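Local coordinates for protein D-glucosaminate-6-phosphate ammonia lyase (Salmonella typhimurium, PDB 7LCE) that belongs to the selenocysteine synthase-like family of pyridoxal-phosphate-dependent enzymes, with its cofactor held covalently and eight chains in the assembly, at residues T2-I5 / Y6-L9; P31-M34 / Q35-R39; V51-T54 / G55-V58; V176-A179 / Q180-L184. One frame throughout, in Å; residues are numbered along the deposited sequence.

Interaction 1 of 4, residues T2-I5 / Y6-L9; sequences TPNI and YQQL
Q7 and N4 hold each other across the first turn of a short helix, each side chain serving the other's backbone. From CB outward, the Q7 side chain follows the chain back toward the N-terminus. CB lies 3.4 Å from N4 OD1, and CG keeps a similar spacing from that oxygen. With CG beside the backbone N (chi1 -86°) and the chain extended beyond it, CD arrives next to P3, 3.8 Å from P3 CB. The amide then divides its roles: OE1 accepts from N4 N at 3.0 Å, while NE2 stays over the proline, 4.1 Å from P3 CB. In return, N4 OD1 takes the N-H of Q7 at 2.7 Å, the donor lying nearly along the C=O axis (169°). The two side chains cross at about a right angle, their amide planes 80° apart, and each carbonyl oxygen serves the backbone N-H of the other residue. Q8 N closes the turn on N4 O at 3.1 Å.

I5 CG2 stands over the centre of the Y6 ring, 4.3 Å from its centroid, in a CH-pi contact, and N4 ND2 lies at the ring's edge. Beyond the ring, Y6 OH is hydrogen-bonded to A40 O of the second subunit. Q8 OE1 meets R39 NH2 of that same subunit, and L9 packs there on L57. The reciprocal bonds of N4 and Q7 supply partners for two N-H groups at the start of helix 5-8, and they make a capping box with N4 as the N-cap.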
loop_
_atom_site.group_PDB
_atom_site.type_symbol
_atom_site.label_atom_id
_atom_site.label_comp_id
_atom_site.label_asym_id
_atom_site.label_seq_id
_atom_site.Cartn_x
_atom_site.Cartn_y
_atom_site.Cartn_z
ATOM N N THR A 2 48.696 4.402 -49.538
ATOM C CA THR A 2 48.631 5.673 -48.829
ATOM C C THR A 2 47.869 5.504 -47.517
ATOM O O THR A 2 46.808 4.860 -47.500
ATOM C CB THR A 2 47.956 6.731 -49.705
ATOM O OG1 THR A 2 48.505 6.677 -51.030
ATOM C CG2 THR A 2 48.173 8.125 -49.138
ATOM N N PRO A 3 48.376 6.040 -46.405
ATOM C CA PRO A 3 47.711 5.831 -45.114
ATOM C C PRO A 3 46.311 6.426 -45.093
ATOM O O PRO A 3 46.082 7.539 -45.572
ATOM C CB PRO A 3 48.641 6.539 -44.121
ATOM C CG PRO A 3 49.421 7.508 -44.952
ATOM C CD PRO A 3 49.625 6.807 -46.258
ATOM N N ASN A 4 45.371 5.672 -44.525
ATOM C CA ASN A 4 44.002 6.153 -44.405
ATOM C C ASN A 4 43.915 7.222 -43.315
ATOM O O ASN A 4 44.890 7.531 -42.622
ATOM C CB ASN A 4 43.035 5.000 -44.123
ATOM C CG ASN A 4 43.376 4.221 -42.856
ATOM O OD1 ASN A 4 43.991 4.742 -41.925
ATOM N ND2 ASN A 4 42.942 2.967 -42.809
ATOM N N ILE A 5 42.722 7.803 -43.179
ATOM C CA ILE A 5 42.528 8.898 -42.234
ATOM C C ILE A 5 42.760 8.438 -40.798
ATOM O O ILE A 5 43.258 9.207 -39.966
ATOM C CB ILE A 5 41.128 9.513 -42.427
ATOM C CG1 ILE A 5 40.939 10.723 -41.516
ATOM C CG2 ILE A 5 40.035 8.476 -42.202
ATOM C CD1 ILE A 5 40.150 11.824 -42.162
ATOM N N TYR A 6 42.420 7.185 -40.482
ATOM C CA TYR A 6 42.652 6.689 -39.129
ATOM C C TYR A 6 44.142 6.575 -38.833
ATOM O O TYR A 6 44.578 6.823 -37.703
ATOM C CB TYR A 6 41.951 5.348 -38.924
ATOM C CG TYR A 6 40.458 5.403 -39.153
ATOM C CD1 TYR A 6 39.636 6.143 -38.314
ATOM C CD2 TYR A 6 39.869 4.709 -40.201
ATOM C CE1 TYR A 6 38.270 6.192 -38.512
ATOM C CE2 TYR A 6 38.506 4.755 -40.407
ATOM C CZ TYR A 6 37.710 5.497 -39.561
ATOM O OH TYR A 6 36.350 5.544 -39.766
ATOM N N GLN A 7 44.938 6.199 -39.835
ATOM C CA GLN A 7 46.383 6.196 -39.652
ATOM C C GLN A 7 46.903 7.602 -39.393
ATOM O O GLN A 7 47.827 7.794 -38.595
ATOM C CB GLN A 7 47.065 5.583 -40.870
ATOM C CG GLN A 7 47.169 4.077 -40.805
ATOM C CD GLN A 7 47.671 3.484 -42.097
ATOM O OE1 GLN A 7 46.983 3.515 -43.116
ATOM N NE2 GLN A 7 48.886 2.949 -42.069
ATOM N N GLN A 8 46.315 8.601 -40.057
ATOM C CA GLN A 8 46.718 9.985 -39.836
ATOM C C GLN A 8 46.391 10.463 -38.429
ATOM O O GLN A 8 47.031 11.401 -37.944
ATOM C CB GLN A 8 46.051 10.902 -40.862
ATOM C CG GLN A 8 46.424 10.597 -42.304
ATOM C CD GLN A 8 45.708 11.497 -43.293
ATOM O OE1 GLN A 8 45.824 11.323 -44.507
ATOM N NE2 GLN A 8 44.967 12.473 -42.778
ATOM N N LEU A 9 45.416 9.846 -37.767
ATOM C CA LEU A 9 45.061 10.198 -36.400
ATOM C C LEU A 9 45.842 9.397 -35.368
ATOM O O LEU A 9 45.614 9.573 -34.166
ATOM C CB LEU A 9 43.561 9.993 -36.172
ATOM C CG LEU A 9 42.603 10.831 -37.017
ATOM C CD1 LEU A 9 41.173 10.354 -36.814
ATOM C CD2 LEU A 9 42.733 12.307 -36.680
#

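Interaction 2 of 4, residues P31-M34 / Q35-R39; sequences PEVM and QATAR
T37 turns its hydroxyl back along the helix to V33: a chi1 of -58° sets OG1 beside its own backbone N, one turn after the V33 carbonyl. M34 approaches the same threonine by a different route. Its CG also sits beside the backbone N (chi1 -75°), but further bends about the CB-CG and CG-SD bonds curl the thioether along the helix. SD comes to 4.0 Å from T37 OG1, and CE lies 4.1 Å from T37 CG2, so the two side chains cross at a slant, with sulfur near the hydroxyl and methyl near the methyl.

The V33 oxygen has two donors, both from T37. The backbone N-H reaches it at 2.9 Å in the carbonyl plane, and OG1 donates to it at 3.0 Å from above that plane, 44° out of it. Nearer the start of the helix, Q35 N binds P31 O at 3.0 Å, and Q35 CG rests beside that oxygen before the extended side chain carries its amide onward. A38 N completes the next turn on M34 O at 2.8 Å.

Helix 31-41 lies against helix 248-262, where V33 meets A257, while M34 packs on A41 of the second subunit. T37 is buried, and its hydroxyl is satisfied inside the helix by V33 O, while its CG2 lies beside M34 CE.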
loop_
_atom_site.group_PDB
_atom_site.type_symbol
_atom_site.label_atom_id
_atom_site.label_comp_id
_atom_site.label_asym_id
_atom_site.label_seq_id
_atom_site.Cartn_x
_atom_site.Cartn_y
_atom_site.Cartn_z
ATOM N N PRO A 31 32.091 4.652 -51.996
ATOM C CA PRO A 31 32.372 6.065 -52.312
ATOM C C PRO A 31 31.226 6.788 -53.003
ATOM O O PRO A 31 31.025 7.983 -52.751
ATOM C CB PRO A 31 33.612 5.977 -53.213
ATOM C CG PRO A 31 34.248 4.674 -52.855
ATOM C CD PRO A 31 33.109 3.747 -52.555
ATOM N N GLU A 32 30.475 6.109 -53.874
ATOM C CA GLU A 32 29.337 6.762 -54.519
ATOM C C GLU A 32 28.277 7.165 -53.502
ATOM O O GLU A 32 27.623 8.203 -53.656
ATOM C CB GLU A 32 28.731 5.856 -55.594
ATOM C CG GLU A 32 29.731 5.268 -56.583
ATOM C CD GLU A 32 30.135 3.845 -56.249
ATOM O OE1 GLU A 32 30.578 3.595 -55.106
ATOM O OE2 GLU A 32 30.004 2.973 -57.134
ATOM N N VAL A 33 28.090 6.360 -52.454
ATOM C CA VAL A 33 27.103 6.701 -51.435
ATOM C C VAL A 33 27.572 7.893 -50.609
ATOM O O VAL A 33 26.783 8.790 -50.288
ATOM C CB VAL A 33 26.804 5.473 -50.555
ATOM C CG1 VAL A 33 25.785 5.818 -49.488
ATOM C CG2 VAL A 33 26.296 4.329 -51.414
ATOM N N MET A 34 28.862 7.934 -50.260
ATOM C CA MET A 34 29.376 9.064 -49.492
ATOM C C MET A 34 29.353 10.353 -50.304
ATOM O O MET A 34 29.266 11.444 -49.726
ATOM C CB MET A 34 30.787 8.774 -48.983
ATOM C CG MET A 34 30.833 7.809 -47.805
ATOM S SD MET A 34 29.604 8.180 -46.530
ATOM C CE MET A 34 30.259 9.692 -45.830
ATOM N N GLN A 35 29.448 10.257 -51.633
ATOM C CA GLN A 35 29.271 11.442 -52.468
ATOM C C GLN A 35 27.882 12.033 -52.269
ATOM O O GLN A 35 27.725 13.251 -52.121
ATOM C CB GLN A 35 29.490 11.094 -53.941
ATOM C CG GLN A 35 30.932 10.869 -54.350
ATOM C CD GLN A 35 31.073 10.640 -55.844
ATOM O OE1 GLN A 35 30.166 10.950 -56.619
ATOM N NE2 GLN A 35 32.212 10.096 -56.255
ATOM N N ALA A 36 26.859 11.176 -52.268
ATOM C CA ALA A 36 25.498 11.640 -52.026
ATOM C C ALA A 36 25.332 12.145 -50.599
ATOM O O ALA A 36 24.592 13.106 -50.356
ATOM C CB ALA A 36 24.504 10.516 -52.317
ATOM N N THR A 37 26.020 11.514 -49.644
ATOM C CA THR A 37 25.940 11.958 -48.256
ATOM C C THR A 37 26.579 13.331 -48.081
ATOM O O THR A 37 26.044 14.183 -47.361
ATOM C CB THR A 37 26.611 10.934 -47.340
ATOM O OG1 THR A 37 25.971 9.662 -47.498
ATOM C CG2 THR A 37 26.510 11.367 -45.883
ATOM N N ALA A 38 27.722 13.562 -48.735
ATOM C CA ALA A 38 28.396 14.850 -48.620
ATOM C C ALA A 38 27.560 15.968 -49.231
ATOM O O ALA A 38 27.466 17.061 -48.661
ATOM C CB ALA A 38 29.772 14.783 -49.279
ATOM N N ARG A 39 26.953 15.719 -50.394
ATOM C CA ARG A 39 26.087 16.728 -50.995
ATOM C C ARG A 39 24.883 17.005 -50.106
ATOM O O ARG A 39 24.423 18.149 -50.006
ATOM C CB ARG A 39 25.644 16.288 -52.393
ATOM C CG ARG A 39 26.794 16.186 -53.387
ATOM C CD ARG A 39 26.350 15.671 -54.751
ATOM N NE ARG A 39 25.302 16.495 -55.342
ATOM C CZ ARG A 39 24.108 16.045 -55.707
ATOM N NH1 ARG A 39 23.785 14.768 -55.587
ATOM N NH2 ARG A 39 23.223 16.897 -56.215
#

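Interaction 3 of 4, residues V51-T54 / G55-V58; sequences VEKT and GELV
K53 and E56 lie side by side on one flank of their helix and point the same way. The lysine starts with CG anti to its backbone N (chi1 -166°), then bends at chi2, which swings the rest of an otherwise straight chain alongside the glutamate. E56 itself is extended. The aliphatic part of K53 runs beside the carboxylate, and K53 NZ forms a salt bridge with E56 OE1 at 3.1 Å, arriving from above the carboxylate plane, 37° out of it. The other carboxylate oxygen, OE2, has its own salt bridge with R60, so a positive group attends each oxygen, which would probably favour the ionised acid.

Helix 47-62 leads into strand 66-70, an outermost strand of the chain's mixed seven-stranded sheet, an arrangement in keeping with the PLP-dependent aminotransferase-like fold. T54 and V58 both touch I69 of that strand. T54 OG1 turns to L50 O, while V58 N binds T54 O at 2.9 Å. L57 projects between these two flanks: its N bonds K53 O at 2.9 Å, and its CG lies 3.4 Å from the same oxygen. K53 and L57 both pack on L9 of the second subunit, and L57 also meets V255 of its own chain.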
loop_
_atom_site.group_PDB
_atom_site.type_symbol
_atom_site.label_atom_id
_atom_site.label_comp_id
_atom_site.label_asym_id
_atom_site.label_seq_id
_atom_site.Cartn_x
_atom_site.Cartn_y
_atom_site.Cartn_z
ATOM N N VAL A 51 11.714 13.542 -44.254
ATOM C CA VAL A 51 11.259 12.358 -43.528
ATOM C C VAL A 51 10.162 11.653 -44.310
ATOM O O VAL A 51 10.129 10.420 -44.399
ATOM C CB VAL A 51 10.779 12.741 -42.115
ATOM C CG1 VAL A 51 10.030 11.576 -41.477
ATOM C CG2 VAL A 51 11.951 13.174 -41.249
ATOM N N GLU A 52 9.241 12.428 -44.880
ATOM C CA GLU A 52 8.123 11.848 -45.612
ATOM C C GLU A 52 8.611 11.165 -46.884
ATOM O O GLU A 52 8.252 10.015 -47.158
ATOM C CB GLU A 52 7.108 12.952 -45.930
ATOM C CG GLU A 52 5.731 12.479 -46.361
ATOM C CD GLU A 52 4.982 11.790 -45.230
ATOM O OE1 GLU A 52 5.422 11.909 -44.065
ATOM O OE2 GLU A 52 3.951 11.138 -45.503
ATOM N N LYS A 53 9.457 11.857 -47.654
ATOM C CA LYS A 53 9.937 11.338 -48.934
ATOM C C LYS A 53 10.858 10.133 -48.759
ATOM O O LYS A 53 10.764 9.160 -49.521
ATOM C CB LYS A 53 10.654 12.448 -49.707
ATOM C CG LYS A 53 10.909 12.138 -51.177
ATOM C CD LYS A 53 9.593 11.956 -51.921
ATOM C CE LYS A 53 9.790 11.884 -53.428
ATOM N NZ LYS A 53 8.498 11.731 -54.162
ATOM N N THR A 54 11.775 10.188 -47.784
ATOM C CA THR A 54 12.672 9.058 -47.563
ATOM C C THR A 54 11.901 7.813 -47.150
ATOM O O THR A 54 12.274 6.698 -47.535
ATOM C CB THR A 54 13.734 9.409 -46.520
ATOM O OG1 THR A 54 13.104 9.985 -45.369
ATOM C CG2 THR A 54 14.744 10.394 -47.101
ATOM N N GLY A 55 10.816 7.977 -46.388
ATOM C CA GLY A 55 9.978 6.832 -46.072
ATOM C C GLY A 55 9.378 6.213 -47.323
ATOM O O GLY A 55 9.286 4.990 -47.442
ATOM N N GLU A 56 8.986 7.056 -48.287
ATOM C CA GLU A 56 8.487 6.559 -49.564
ATOM C C GLU A 56 9.571 5.797 -50.315
ATOM O O GLU A 56 9.324 4.701 -50.832
ATOM C CB GLU A 56 7.988 7.739 -50.405
ATOM C CG GLU A 56 7.586 7.395 -51.833
ATOM C CD GLU A 56 7.232 8.629 -52.656
ATOM O OE1 GLU A 56 7.257 9.748 -52.097
ATOM O OE2 GLU A 56 6.947 8.486 -53.864
ATOM N N LEU A 57 10.784 6.355 -50.373
ATOM C CA LEU A 57 11.838 5.717 -51.154
ATOM C C LEU A 57 12.267 4.399 -50.531
ATOM O O LEU A 57 12.449 3.407 -51.242
ATOM C CB LEU A 57 13.031 6.658 -51.307
ATOM C CG LEU A 57 12.756 7.959 -52.062
ATOM C CD1 LEU A 57 13.992 8.854 -52.106
ATOM C CD2 LEU A 57 12.256 7.637 -53.456
ATOM N N VAL A 58 12.397 4.358 -49.204
ATOM C CA VAL A 58 12.780 3.116 -48.539
ATOM C C VAL A 58 11.713 2.046 -48.737
ATOM O O VAL A 58 12.023 0.870 -48.968
ATOM C CB VAL A 58 13.053 3.377 -47.045
ATOM C CG1 VAL A 58 13.187 2.070 -46.287
ATOM C CG2 VAL A 58 14.312 4.217 -46.881
#

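Interaction 4 of 4, residues V176-A179 / Q180-L184; sequences VQVA and QANHL
The carbonyl oxygen of V178 is gripped by both nitrogens of N182. The backbone N binds it at 3.3 Å and side-chain ND2 at 3.1 Å, the two arriving from opposite faces of the carbonyl plane. The ND2 bond is nearly straight, 172° at the hydrogen, and the oxygen lies in the asparagine's amide plane, which fixes how that amide is turned. A chi1 of -70° places CG beside the backbone N and lets the side chain fold back along V178, whose CG1 is 4.0 Å from ND2. A181 N adds a weak third bond to the same oxygen.

One residue on, A179 O takes L184 N at 3.0 Å. The single backbone N-H of N182 is shared between V178 O and A179 O, meeting the latter at 3.3 Å from well above its plane, on the face opposite L184 N. The bond from L184 spans five residues and encloses H183, whose backbone takes a left-handed conformation (phi 50°) that turns the chain away from the helix direction. V178 packs on L145 and L156, A179 on L186, and L184 on L156. With the carbonyls of V178 and A179 occupied in this way, helix 172-181 hands the chain to strand 186-189, as the helix of a beta-alpha-beta unit that starts from strand 153-159.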
loop_
_atom_site.group_PDB
_atom_site.type_symbol
_atom_site.label_atom_id
_atom_site.label_comp_id
_atom_site.label_asym_id
_atom_site.label_seq_id
_atom_site.Cartn_x
_atom_site.Cartn_y
_atom_site.Cartn_z
ATOM N N VAL A 176 2.247 -13.844 -36.256
ATOM C CA VAL A 176 1.314 -13.061 -37.063
ATOM C C VAL A 176 -0.124 -13.415 -36.709
ATOM O O VAL A 176 -0.972 -12.534 -36.518
ATOM C CB VAL A 176 1.588 -13.269 -38.563
ATOM C CG1 VAL A 176 0.572 -12.506 -39.395
ATOM C CG2 VAL A 176 2.996 -12.824 -38.910
ATOM N N GLN A 177 -0.419 -14.714 -36.608
ATOM C CA GLN A 177 -1.785 -15.143 -36.332
ATOM C C GLN A 177 -2.245 -14.671 -34.958
ATOM O O GLN A 177 -3.369 -14.176 -34.807
ATOM C CB GLN A 177 -1.887 -16.665 -36.441
ATOM C CG GLN A 177 -1.563 -17.212 -37.820
ATOM C CD GLN A 177 -1.646 -18.724 -37.882
ATOM O OE1 GLN A 177 -2.418 -19.345 -37.151
ATOM N NE2 GLN A 177 -0.844 -19.327 -38.752
ATOM N N VAL A 178 -1.390 -14.815 -33.944
ATOM C CA VAL A 178 -1.757 -14.390 -32.596
ATOM C C VAL A 178 -1.881 -12.873 -32.523
ATOM O O VAL A 178 -2.798 -12.343 -31.881
ATOM C CB VAL A 178 -0.742 -14.927 -31.572
ATOM C CG1 VAL A 178 -1.046 -14.383 -30.186
ATOM C CG2 VAL A 178 -0.759 -16.447 -31.565
ATOM N N ALA A 179 -0.973 -12.148 -33.181
ATOM C CA ALA A 179 -1.010 -10.689 -33.128
ATOM C C ALA A 179 -2.285 -10.142 -33.757
ATOM O O ALA A 179 -2.968 -9.298 -33.166
ATOM C CB ALA A 179 0.224 -10.105 -33.816
ATOM N N GLN A 180 -2.630 -10.616 -34.957
ATOM C CA GLN A 180 -3.826 -10.107 -35.620
ATOM C C GLN A 180 -5.107 -10.572 -34.942
ATOM O O GLN A 180 -6.147 -9.926 -35.106
ATOM C CB GLN A 180 -3.833 -10.502 -37.101
ATOM C CG GLN A 180 -2.811 -9.739 -37.942
ATOM C CD GLN A 180 -2.900 -10.059 -39.424
ATOM O OE1 GLN A 180 -3.494 -11.061 -39.821
ATOM N NE2 GLN A 180 -2.307 -9.201 -40.249
ATOM N N ALA A 181 -5.059 -11.672 -34.185
ATOM C CA ALA A 181 -6.244 -12.130 -33.468
ATOM C C ALA A 181 -6.555 -11.275 -32.244
ATOM O O ALA A 181 -7.708 -11.251 -31.802
ATOM C CB ALA A 181 -6.083 -13.594 -33.056
ATOM N N ASN A 182 -5.561 -10.586 -31.682
ATOM C CA ASN A 182 -5.771 -9.696 -30.545
ATOM C C ASN A 182 -5.686 -8.224 -30.928
ATOM O O ASN A 182 -5.702 -7.362 -30.041
ATOM C CB ASN A 182 -4.767 -10.001 -29.430
ATOM C CG ASN A 182 -5.036 -11.327 -28.750
ATOM O OD1 ASN A 182 -5.753 -11.388 -27.751
ATOM N ND2 ASN A 182 -4.458 -12.397 -29.284
ATOM N N HIS A 183 -5.601 -7.920 -32.224
ATOM C CA HIS A 183 -5.442 -6.553 -32.722
ATOM C C HIS A 183 -4.293 -5.841 -32.011
ATOM O O HIS A 183 -4.413 -4.706 -31.542
ATOM C CB HIS A 183 -6.748 -5.769 -32.608
ATOM C CG HIS A 183 -7.801 -6.230 -33.567
ATOM N ND1 HIS A 183 -7.638 -6.166 -34.934
ATOM C CD2 HIS A 183 -9.022 -6.776 -33.359
ATOM C CE1 HIS A 183 -8.716 -6.646 -35.528
ATOM N NE2 HIS A 183 -9.571 -7.022 -34.593
ATOM N N LEU A 184 -3.166 -6.532 -31.936
ATOM C CA LEU A 184 -1.927 -6.005 -31.412
ATOM C C LEU A 184 -0.881 -5.935 -32.516
ATOM O O LEU A 184 -0.850 -6.791 -33.405
ATOM C CB LEU A 184 -1.396 -6.880 -30.272
ATOM C CG LEU A 184 -2.297 -6.969 -29.043
ATOM C CD1 LEU A 184 -1.691 -7.912 -28.018
ATOM C CD2 LEU A 184 -2.520 -5.586 -28.450
#

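The four contacts follow one another along the chain as separate local episodes, none touching another within the chain. Interactions 1 and 2 have centres about 20 Å apart, interactions 2 and 3 about 18 Å, and interactions 3 and 4 about 27 Å. Helices 31-41 and 47-62, which carry interactions 2 and 3, are consecutive, and both lie against helix 248-262. Interaction 4, its centre about 52 Å from that of interaction 1 and on the opposite side of the chain's centre, belongs instead to the crossover between two strands of the mixed sheet. Interactions 1, 2 and 3 all face the second subunit, where residues 2-9 of one copy meet both helices of the other, so these local turns also shape an assembly interface.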